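Local coordinates for protein glycosyl transferase (Staphylococcus aureus, PDB 5U02) that belongs to the TarS family of glycosyl transferases and combines a helical linker region with beta-rich C-terminal domains, at residues R36-S41 with D64-V69; G106-F111 with G116-Q121; L256-T261 with I267-T272. One frame throughout, in Å; residues are numbered along the deposited sequence.

Contact 1 of 3, residues R36-S41 with D64-V69; sequences RHFSFS and DFIQAV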
loop_
_atom_site.group_PDB
_atom_site.type_symbol
_atom_site.label_atom_id
_atom_site.label_comp_id
_atom_site.label_asym_id
_atom_site.label_seq_id
_atom_site.Cartn_x
_atom_site.Cartn_y
_atom_site.Cartn_z
ATOM N N ARG A 36 -27.938 -25.941 -11.106
ATOM C CA ARG A 36 -28.651 -25.858 -9.838
ATOM C C ARG A 36 -28.329 -27.036 -8.932
ATOM O O ARG A 36 -28.071 -26.851 -7.736
ATOM C CB ARG A 36 -30.156 -25.792 -10.085
ATOM C CG ARG A 36 -30.804 -24.405 -10.057
ATOM C CD ARG A 36 -32.189 -24.583 -9.473
ATOM N NE ARG A 36 -33.019 -25.453 -10.278
ATOM C CZ ARG A 36 -33.544 -26.586 -9.838
ATOM N NH1 ARG A 36 -33.266 -26.989 -8.607
ATOM N NH2 ARG A 36 -34.324 -27.316 -10.648
ATOM N N HIS A 37 -28.384 -28.252 -9.486
ATOM C CA HIS A 37 -28.184 -29.470 -8.707
ATOM C C HIS A 37 -26.802 -29.501 -8.052
ATOM O O HIS A 37 -26.667 -29.897 -6.889
ATOM C CB HIS A 37 -28.409 -30.676 -9.625
ATOM C CG HIS A 37 -27.810 -31.957 -9.127
ATOM N ND1 HIS A 37 -28.458 -32.814 -8.261
ATOM C CD2 HIS A 37 -26.619 -32.534 -9.400
ATOM C CE1 HIS A 37 -27.689 -33.863 -8.022
ATOM N NE2 HIS A 37 -26.565 -33.715 -8.699
ATOM N N PHE A 38 -25.754 -29.114 -8.793
ATOM C CA PHE A 38 -24.419 -29.012 -8.204
ATOM C C PHE A 38 -24.319 -27.840 -7.234
ATOM O O PHE A 38 -23.433 -27.837 -6.374
ATOM C CB PHE A 38 -23.319 -28.879 -9.290
ATOM C CG PHE A 38 -22.830 -30.213 -9.899
ATOM C CD1 PHE A 38 -23.471 -30.789 -10.984
ATOM C CD2 PHE A 38 -21.698 -30.852 -9.417
ATOM C CE1 PHE A 38 -23.045 -31.978 -11.541
ATOM C CE2 PHE A 38 -21.264 -32.047 -9.976
ATOM C CZ PHE A 38 -21.942 -32.605 -11.041
ATOM N N SER A 39 -25.196 -26.847 -7.347
ATOM C CA SER A 39 -25.141 -25.703 -6.448
ATOM C C SER A 39 -25.992 -25.891 -5.200
ATOM O O SER A 39 -25.697 -25.281 -4.166
ATOM C CB SER A 39 -25.586 -24.431 -7.179
ATOM O OG SER A 39 -24.652 -24.057 -8.176
ATOM N N PHE A 40 -27.031 -26.727 -5.257
ATOM C CA PHE A 40 -28.014 -26.764 -4.182
ATOM C C PHE A 40 -28.435 -28.170 -3.766
ATOM O O PHE A 40 -29.471 -28.317 -3.108
ATOM C CB PHE A 40 -29.251 -25.948 -4.585
ATOM C CG PHE A 40 -28.916 -24.612 -5.184
ATOM C CD1 PHE A 40 -28.350 -23.618 -4.407
ATOM C CD2 PHE A 40 -29.138 -24.361 -6.530
ATOM C CE1 PHE A 40 -28.022 -22.393 -4.953
ATOM C CE2 PHE A 40 -28.813 -23.136 -7.085
ATOM C CZ PHE A 40 -28.248 -22.154 -6.295
ATOM N N SER A 41 -27.671 -29.200 -4.106
ATOM C CA SER A 41 -28.024 -30.563 -3.728
ATOM C C SER A 41 -26.910 -31.186 -2.893
ATOM O O SER A 41 -25.926 -30.531 -2.533
ATOM C CB SER A 41 -28.301 -31.425 -4.961
ATOM O OG SER A 41 -27.080 -31.781 -5.590
ATOM N N ASP A 64 -22.056 -42.826 -13.328
ATOM C CA ASP A 64 -23.067 -43.347 -14.245
ATOM C C ASP A 64 -24.123 -42.296 -14.563
ATOM O O ASP A 64 -24.635 -42.251 -15.687
ATOM C CB ASP A 64 -23.717 -44.600 -13.653
ATOM C CG ASP A 64 -24.366 -45.481 -14.710
ATOM O OD1 ASP A 64 -24.669 -46.653 -14.402
ATOM O OD2 ASP A 64 -24.563 -45.010 -15.850
ATOM N N PHE A 65 -24.454 -41.442 -13.593
ATOM C CA PHE A 65 -25.391 -40.354 -13.848
ATOM C C PHE A 65 -24.781 -39.314 -14.784
ATOM O O PHE A 65 -25.392 -38.938 -15.791
ATOM C CB PHE A 65 -25.831 -39.733 -12.518
ATOM C CG PHE A 65 -26.292 -38.302 -12.620
ATOM C CD1 PHE A 65 -25.679 -37.315 -11.867
ATOM C CD2 PHE A 65 -27.344 -37.944 -13.451
ATOM C CE1 PHE A 65 -26.097 -36.000 -11.943
ATOM C CE2 PHE A 65 -27.762 -36.627 -13.535
ATOM C CZ PHE A 65 -27.137 -35.655 -12.779
ATOM N N ILE A 66 -23.568 -38.846 -14.477
ATOM C CA ILE A 66 -22.907 -37.883 -15.352
ATOM C C ILE A 66 -22.513 -38.519 -16.685
ATOM O O ILE A 66 -22.329 -37.809 -17.680
ATOM C CB ILE A 66 -21.696 -37.261 -14.623
ATOM C CG1 ILE A 66 -22.156 -36.533 -13.358
ATOM C CG2 ILE A 66 -20.950 -36.270 -15.509
ATOM C CD1 ILE A 66 -23.054 -35.348 -13.625
ATOM N N GLN A 67 -22.402 -39.849 -16.744
ATOM C CA GLN A 67 -22.180 -40.506 -18.030
ATOM C C GLN A 67 -23.367 -40.317 -18.968
ATOM O O GLN A 67 -23.202 -40.353 -20.192
ATOM C CB GLN A 67 -21.905 -41.998 -17.827
ATOM C CG GLN A 67 -20.430 -42.358 -17.755
ATOM C CD GLN A 67 -20.182 -43.670 -17.036
ATOM O OE1 GLN A 67 -21.094 -44.477 -16.857
ATOM N NE2 GLN A 67 -18.939 -43.889 -16.622
ATOM N N ALA A 68 -24.564 -40.108 -18.414
ATOM C CA ALA A 68 -25.767 -40.011 -19.231
ATOM C C ALA A 68 -25.891 -38.671 -19.943
ATOM O O ALA A 68 -26.562 -38.597 -20.978
ATOM C CB ALA A 68 -27.007 -40.249 -18.373
ATOM N N VAL A 69 -25.275 -37.616 -19.420
ATOM C CA VAL A 69 -25.370 -36.302 -20.049
ATOM C C VAL A 69 -24.242 -36.168 -21.066
ATOM O O VAL A 69 -23.099 -36.554 -20.781
ATOM C CB VAL A 69 -25.338 -35.170 -19.010
ATOM C CG1 VAL A 69 -26.684 -35.055 -18.321
ATOM C CG2 VAL A 69 -24.254 -35.411 -17.984
#
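His37 and Phe65 meet as an offset edge-to-face aromatic pair between two helices. The edge of Phe65 is turned toward the face of His37. The ring centroids lie 5.7 Å apart and the planes are at 76°. The nearest atoms are His37 NE2 and Phe65 CE1, 4.0 Å apart. The two side chains slide past each other in opposite directions, and the rings are offset. Both leave their helices in the same way. CG is anti to the backbone N in His37 (chi1 161°) and in Phe65 (chi1 155°).

Beside this pair, Phe38 and Ile66 approach from opposite directions. The CD1 methyl of Ile66 sits at the edge of the Phe38 ring, in its plane. Ile66 CD1 lies 3.9 Å from Phe38 CZ and 4.0 Å from Phe38 CE1. This is an apolar contact at the ring edge. CD1 is the one Ile66 atom to make it.

The backbones stay well apart. The closest CA atoms, those of Phe38 and Ile66, are 11.5 Å from each other. Long side chains bridge the gap, and the two segments bury only 112 Å² between them. No hydrogen bond crosses the contact. All four touching residues are nonetheless buried, because other helices close in around them.

The contact joins the C-terminal parts of helices 23-40 and 56-68 within the TarS linker region. Helix 2-17 packs beside the aromatic pair, with Met9 touching both His37 and Phe65. Helix 82-89 serves the other pair, where Leu85 touches both Phe38 and Ile66. Leu34, one turn back on helix 23-40, packs on Phe65 and Ile66.

Contact 2 of 3, residues G106-F111 with G116-Q121; sequences GQYYRF and GKLNIQ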
loop_
_atom_site.group_PDB
_atom_site.type_symbol
_atom_site.label_atom_id
_atom_site.label_comp_id
_atom_site.label_asym_id
_atom_site.label_seq_id
_atom_site.Cartn_x
_atom_site.Cartn_y
_atom_site.Cartn_z
ATOM N N GLY A 106 -7.746 -22.008 -3.154
ATOM C CA GLY A 106 -7.050 -21.472 -4.300
ATOM C C GLY A 106 -5.626 -21.978 -4.385
ATOM O O GLY A 106 -4.696 -21.217 -4.666
ATOM N N GLN A 107 -5.457 -23.275 -4.145
ATOM C CA GLN A 107 -4.169 -23.967 -4.171
ATOM C C GLN A 107 -4.286 -25.038 -5.246
ATOM O O GLN A 107 -4.893 -26.092 -5.031
ATOM C CB GLN A 107 -3.829 -24.555 -2.801
ATOM C CG GLN A 107 -2.918 -25.763 -2.779
ATOM C CD GLN A 107 -1.466 -25.388 -2.684
ATOM O OE1 GLN A 107 -1.005 -24.922 -1.640
ATOM N NE2 GLN A 107 -0.727 -25.611 -3.757
ATOM N N TYR A 108 -3.731 -24.742 -6.412
ATOM C CA TYR A 108 -3.727 -25.652 -7.539
ATOM C C TYR A 108 -2.307 -26.150 -7.775
ATOM O O TYR A 108 -1.333 -25.451 -7.481
ATOM C CB TYR A 108 -4.279 -24.957 -8.787
ATOM C CG TYR A 108 -5.570 -24.214 -8.517
ATOM C CD1 TYR A 108 -6.766 -24.900 -8.373
ATOM C CD2 TYR A 108 -5.592 -22.833 -8.379
ATOM C CE1 TYR A 108 -7.950 -24.237 -8.108
ATOM C CE2 TYR A 108 -6.777 -22.158 -8.115
ATOM C CZ TYR A 108 -7.953 -22.869 -7.982
ATOM O OH TYR A 108 -9.139 -22.218 -7.720
ATOM N N TYR A 109 -2.198 -27.377 -8.282
ATOM C CA TYR A 109 -0.889 -27.899 -8.658
ATOM C C TYR A 109 -0.207 -26.966 -9.651
ATOM O O TYR A 109 0.945 -26.563 -9.455
ATOM C CB TYR A 109 -1.036 -29.308 -9.233
ATOM C CG TYR A 109 0.235 -29.880 -9.817
ATOM C CD1 TYR A 109 1.205 -30.448 -9.000
ATOM C CD2 TYR A 109 0.460 -29.861 -11.186
ATOM C CE1 TYR A 109 2.365 -30.970 -9.531
ATOM C CE2 TYR A 109 1.614 -30.381 -11.725
ATOM C CZ TYR A 109 2.563 -30.935 -10.893
ATOM O OH TYR A 109 3.716 -31.455 -11.425
ATOM N N ARG A 110 -0.923 -26.588 -10.707
ATOM C CA ARG A 110 -0.461 -25.615 -11.686
ATOM C C ARG A 110 -1.639 -24.737 -12.081
ATOM O O ARG A 110 -2.773 -25.219 -12.163
ATOM C CB ARG A 110 0.125 -26.301 -12.926
ATOM C CG ARG A 110 1.604 -26.041 -13.154
ATOM C CD ARG A 110 2.468 -26.838 -12.190
ATOM N NE ARG A 110 3.832 -26.320 -12.120
ATOM C CZ ARG A 110 4.744 -26.729 -11.244
ATOM N NH1 ARG A 110 4.440 -27.666 -10.355
ATOM N NH2 ARG A 110 5.958 -26.195 -11.252
ATOM N N PHE A 111 -1.371 -23.456 -12.323
ATOM C CA PHE A 111 -2.420 -22.531 -12.732
ATOM C C PHE A 111 -1.785 -21.232 -13.212
ATOM O O PHE A 111 -0.595 -20.979 -13.005
ATOM C CB PHE A 111 -3.408 -22.248 -11.591
ATOM C CG PHE A 111 -2.968 -21.145 -10.666
ATOM C CD1 PHE A 111 -2.059 -21.394 -9.650
ATOM C CD2 PHE A 111 -3.465 -19.857 -10.810
ATOM C CE1 PHE A 111 -1.650 -20.380 -8.798
ATOM C CE2 PHE A 111 -3.059 -18.839 -9.962
ATOM C CZ PHE A 111 -2.151 -19.104 -8.954
ATOM N N GLY A 116 -8.689 -12.592 -16.922
ATOM C CA GLY A 116 -9.411 -12.569 -15.664
ATOM C C GLY A 116 -10.094 -13.873 -15.319
ATOM O O GLY A 116 -11.080 -13.874 -14.574
ATOM N N LYS A 117 -9.595 -14.990 -15.845
ATOM C CA LYS A 117 -10.161 -16.304 -15.584
ATOM C C LYS A 117 -9.030 -17.300 -15.384
ATOM O O LYS A 117 -7.902 -17.089 -15.837
ATOM C CB LYS A 117 -11.086 -16.755 -16.723
ATOM C CG LYS A 117 -12.556 -16.480 -16.456
ATOM C CD LYS A 117 -13.272 -15.985 -17.703
ATOM C CE LYS A 117 -13.019 -16.894 -18.893
ATOM N NZ LYS A 117 -13.405 -16.239 -20.175
ATOM N N LEU A 118 -9.348 -18.396 -14.702
ATOM C CA LEU A 118 -8.347 -19.375 -14.297
ATOM C C LEU A 118 -8.194 -20.484 -15.330
ATOM O O LEU A 118 -9.179 -20.964 -15.898
ATOM C CB LEU A 118 -8.718 -19.983 -12.943
ATOM C CG LEU A 118 -8.041 -19.406 -11.698
ATOM C CD1 LEU A 118 -7.964 -17.894 -11.769
ATOM C CD2 LEU A 118 -8.788 -19.837 -10.446
ATOM N N ASN A 119 -6.945 -20.881 -15.567
ATOM C CA ASN A 119 -6.610 -22.108 -16.281
ATOM C C ASN A 119 -5.856 -23.006 -15.309
ATOM O O ASN A 119 -4.771 -22.642 -14.844
ATOM C CB ASN A 119 -5.768 -21.825 -17.527
ATOM C CG ASN A 119 -6.474 -20.918 -18.513
ATOM O OD1 ASN A 119 -7.678 -20.687 -18.411
ATOM N ND2 ASN A 119 -5.725 -20.404 -19.484
ATOM N N ILE A 120 -6.427 -24.170 -15.002
ATOM C CA ILE A 120 -5.984 -24.982 -13.873
ATOM C C ILE A 120 -5.650 -26.394 -14.338
ATOM O O ILE A 120 -6.442 -27.021 -15.050
ATOM C CB ILE A 120 -7.056 -25.038 -12.768
ATOM C CG1 ILE A 120 -7.384 -23.636 -12.258
ATOM C CG2 ILE A 120 -6.590 -25.928 -11.628
ATOM C CD1 ILE A 120 -8.623 -23.584 -11.389
ATOM N N GLN A 121 -4.486 -26.894 -13.919
ATOM C CA GLN A 121 -4.180 -28.320 -13.941
ATOM C C GLN A 121 -4.107 -28.785 -12.493
ATOM O O GLN A 121 -3.272 -28.294 -11.725
ATOM C CB GLN A 121 -2.872 -28.612 -14.682
ATOM C CG GLN A 121 -2.369 -30.043 -14.458
ATOM C CD GLN A 121 -0.910 -30.269 -14.874
ATOM O OE1 GLN A 121 -0.025 -29.499 -14.513
ATOM N NE2 GLN A 121 -0.660 -31.342 -15.616
#
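Arg110 and Gln121 are joined by two backbone hydrogen bonds. Arg110 N gives one to Gln121 O at 3.1 Å, and Gln121 N returns one to Arg110 O at 3.0 Å. They form a hydrogen-bonded pair of the antiparallel beta hairpin made by strands 110-114 and 117-121.

The Gln121 side chain runs beside Tyr109 and points the same way. With CG swung away from the backbone N (chi1 167°), the extended chain carries OE1 to the ring edge. Gln121 OE1 lies near the ring plane, 3.4 Å from Tyr109 CE2. The amide and ring planes are 70° apart. Gln121 NE2 is bonded to Glu126 O, which helps fix the amide.

On the other side of the hairpin, Tyr108 packs over Ile120. Ile120 CD1 makes a CH-pi contact, 3.6 Å from the Tyr108 ring centroid and 22° off the ring normal. Ile120 CG2 touches the same ring at Tyr108 CD1. The Tyr108 hydroxyl is hydrogen-bonded to Met161 O, and Ile132 of strand 129-132 packs against Ile120. Leu118 crosses Tyr108 at about a right angle, with Leu118 CD2 3.6 Å from Tyr108 OH.

Contact 3 of 3, residues L256-T261 with I267-T272; sequences LTPYFT and ISLYFT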
loop_
_atom_site.group_PDB
_atom_site.type_symbol
_atom_site.label_atom_id
_atom_site.label_comp_id
_atom_site.label_asym_id
_atom_site.label_seq_id
_atom_site.Cartn_x
_atom_site.Cartn_y
_atom_site.Cartn_z
ATOM N N LEU A 256 -19.095 8.208 16.871
ATOM C CA LEU A 256 -18.979 7.216 15.807
ATOM C C LEU A 256 -19.439 5.897 16.412
ATOM O O LEU A 256 -18.822 5.395 17.359
ATOM C CB LEU A 256 -17.549 7.125 15.277
ATOM C CG LEU A 256 -17.250 6.190 14.105
ATOM C CD1 LEU A 256 -18.076 6.595 12.910
ATOM C CD2 LEU A 256 -15.764 6.195 13.739
ATOM N N THR A 257 -20.533 5.355 15.890
ATOM C CA THR A 257 -21.203 4.204 16.496
ATOM C C THR A 257 -21.251 3.052 15.509
ATOM O O THR A 257 -22.010 3.120 14.523
ATOM C CB THR A 257 -22.621 4.578 16.937
ATOM O OG1 THR A 257 -22.575 5.708 17.817
ATOM C CG2 THR A 257 -23.293 3.410 17.656
ATOM N N PRO A 258 -20.467 1.993 15.701
ATOM C CA PRO A 258 -20.673 0.780 14.906
ATOM C C PRO A 258 -22.001 0.136 15.257
ATOM O O PRO A 258 -22.458 0.187 16.402
ATOM C CB PRO A 258 -19.497 -0.122 15.306
ATOM C CG PRO A 258 -18.477 0.809 15.897
ATOM C CD PRO A 258 -19.272 1.898 16.557
ATOM N N TYR A 259 -22.625 -0.474 14.255
ATOM C CA TYR A 259 -23.875 -1.190 14.471
ATOM C C TYR A 259 -24.095 -2.121 13.293
ATOM O O TYR A 259 -23.373 -2.075 12.293
ATOM C CB TYR A 259 -25.057 -0.227 14.639
ATOM C CG TYR A 259 -25.385 0.522 13.370
ATOM C CD1 TYR A 259 -24.587 1.573 12.942
ATOM C CD2 TYR A 259 -26.485 0.183 12.595
ATOM C CE1 TYR A 259 -24.868 2.266 11.768
ATOM C CE2 TYR A 259 -26.777 0.871 11.423
ATOM C CZ TYR A 259 -25.970 1.912 11.014
ATOM O OH TYR A 259 -26.278 2.584 9.847
ATOM N N PHE A 260 -25.115 -2.964 13.423
ATOM C CA PHE A 260 -25.422 -3.998 12.449
ATOM C C PHE A 260 -26.806 -3.749 11.873
ATOM O O PHE A 260 -27.747 -3.447 12.614
ATOM C CB PHE A 260 -25.327 -5.382 13.092
ATOM C CG PHE A 260 -23.959 -5.693 13.628
ATOM C CD1 PHE A 260 -22.964 -6.169 12.790
ATOM C CD2 PHE A 260 -23.655 -5.472 14.960
ATOM C CE1 PHE A 260 -21.694 -6.436 13.278
ATOM C CE2 PHE A 260 -22.394 -5.744 15.454
ATOM C CZ PHE A 260 -21.411 -6.229 14.613
ATOM N N THR A 261 -26.919 -3.871 10.556
ATOM C CA THR A 261 -28.135 -3.482 9.867
ATOM C C THR A 261 -29.245 -4.496 10.109
ATOM O O THR A 261 -29.009 -5.671 10.399
ATOM C CB THR A 261 -27.882 -3.330 8.367
ATOM O OG1 THR A 261 -27.373 -4.562 7.835
ATOM C CG2 THR A 261 -26.886 -2.209 8.112
ATOM N N ILE A 267 -22.337 -4.788 9.030
ATOM C CA ILE A 267 -21.835 -3.773 9.949
ATOM C C ILE A 267 -21.698 -2.444 9.220
ATOM O O ILE A 267 -21.268 -2.385 8.061
ATOM C CB ILE A 267 -20.503 -4.217 10.584
ATOM C CG1 ILE A 267 -20.080 -3.234 11.677
ATOM C CG2 ILE A 267 -19.408 -4.370 9.530
ATOM C CD1 ILE A 267 -18.956 -3.745 12.540
ATOM N N SER A 268 -22.088 -1.368 9.900
ATOM C CA SER A 268 -21.995 -0.020 9.364
ATOM C C SER A 268 -21.526 0.919 10.467
ATOM O O SER A 268 -21.444 0.542 11.640
ATOM C CB SER A 268 -23.338 0.440 8.784
ATOM O OG SER A 268 -23.742 -0.394 7.711
ATOM N N LEU A 269 -21.206 2.154 10.086
ATOM C CA LEU A 269 -20.750 3.177 11.019
ATOM C C LEU A 269 -21.703 4.363 10.974
ATOM O O LEU A 269 -21.944 4.931 9.903
ATOM C CB LEU A 269 -19.325 3.631 10.693
ATOM C CG LEU A 269 -18.307 2.503 10.496
ATOM C CD1 LEU A 269 -16.919 3.055 10.221
ATOM C CD2 LEU A 269 -18.287 1.583 11.705
ATOM N N TYR A 270 -22.231 4.740 12.136
ATOM C CA TYR A 270 -23.141 5.872 12.264
ATOM C C TYR A 270 -22.383 7.047 12.870
ATOM O O TYR A 270 -21.798 6.920 13.953
ATOM C CB TYR A 270 -24.349 5.497 13.124
ATOM C CG TYR A 270 -25.483 6.496 13.106
ATOM C CD1 TYR A 270 -26.356 6.568 12.029
ATOM C CD2 TYR A 270 -25.700 7.348 14.182
ATOM C CE1 TYR A 270 -27.406 7.476 12.016
ATOM C CE2 TYR A 270 -26.746 8.261 14.177
ATOM C CZ TYR A 270 -27.591 8.317 13.096
ATOM O OH TYR A 270 -28.627 9.218 13.095
ATOM N N PHE A 271 -22.401 8.183 12.172
ATOM C CA PHE A 271 -21.693 9.395 12.572
ATOM C C PHE A 271 -22.704 10.524 12.733
ATOM O O PHE A 271 -23.393 10.884 11.772
ATOM C CB PHE A 271 -20.628 9.763 11.534
ATOM C CG PHE A 271 -19.783 10.944 11.917
ATOM C CD1 PHE A 271 -18.755 10.806 12.835
ATOM C CD2 PHE A 271 -20.008 12.191 11.350
ATOM C CE1 PHE A 271 -17.971 11.892 13.189
ATOM C CE2 PHE A 271 -19.225 13.285 11.697
ATOM C CZ PHE A 271 -18.203 13.136 12.616
ATOM N N THR A 272 -22.795 11.077 13.943
ATOM C CA THR A 272 -23.771 12.124 14.213
ATOM C C THR A 272 -23.290 13.002 15.362
ATOM O O THR A 272 -22.468 12.593 16.189
ATOM C CB THR A 272 -25.153 11.540 14.533
ATOM O OG1 THR A 272 -26.136 12.576 14.431
ATOM C CG2 THR A 272 -25.181 10.966 15.942
#
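Tyr259 lays its ring across the neighbouring strand, against Ser268 and Tyr270. It belongs to the antiparallel beta hairpin of strands 252-260 and 267-274. CG sits between the backbone N and the carbonyl carbon (chi1 68°), which turns the ring over the partner strand. Tyr259 CE1 comes to 3.5 Å from Tyr270 CB, and Tyr259 CZ to 3.8 Å from Ser268 CB. Tyr270 N lies in the ring plane at its edge.

Four backbone hydrogen bonds pin the strands. Thr257 pairs with Tyr270, and Tyr259 with Ser268, each through two bonds. The two shortest are Thr257 N to Tyr270 O and Ser268 N to Tyr259 O, both 2.8 Å. Pro258 falls at a non-hydrogen-bonded position, so its missing N-H costs this pairing nothing.

The opposite face is apolar. It carries Leu256, Pro258, Phe260, Ile267, Leu269 and Phe271. Pro258 and Ile267 also pack on Phe144 of strand 138-146. This buried layer is consistent with the beta-sandwich core of an E-set domain. On the Tyr259 face, Ser268 OG is bonded to Asp214 OD1. A bound imidazole, probably from the crystallisation liquor, lies about 3 Å from the Tyr270 side chain. At the turn end of the apolar face, Phe260 CE1 rests 3.7 Å from Ile267 CB.

Overall arrangement
The three contacts follow one another along the chain and share no strand or helix. Contact 1 is buried in the helical linker region. It is small and works by side chains alone. Contacts 2 and 3 are both antiparallel hairpins held by backbone hydrogen bonds. Contact 2 is partly buried and belongs to a small three-stranded sheet, with one packed face and a more open, polar one. Contact 3 is the most extensive and lies in the larger beta domain, with a continuous apolar face. Contacts 1 and 2 lie on the same side of the chain's centre, their centres about 23 Å apart. Contact 3 is on the opposite side, about 44 Å from contact 1 between centres.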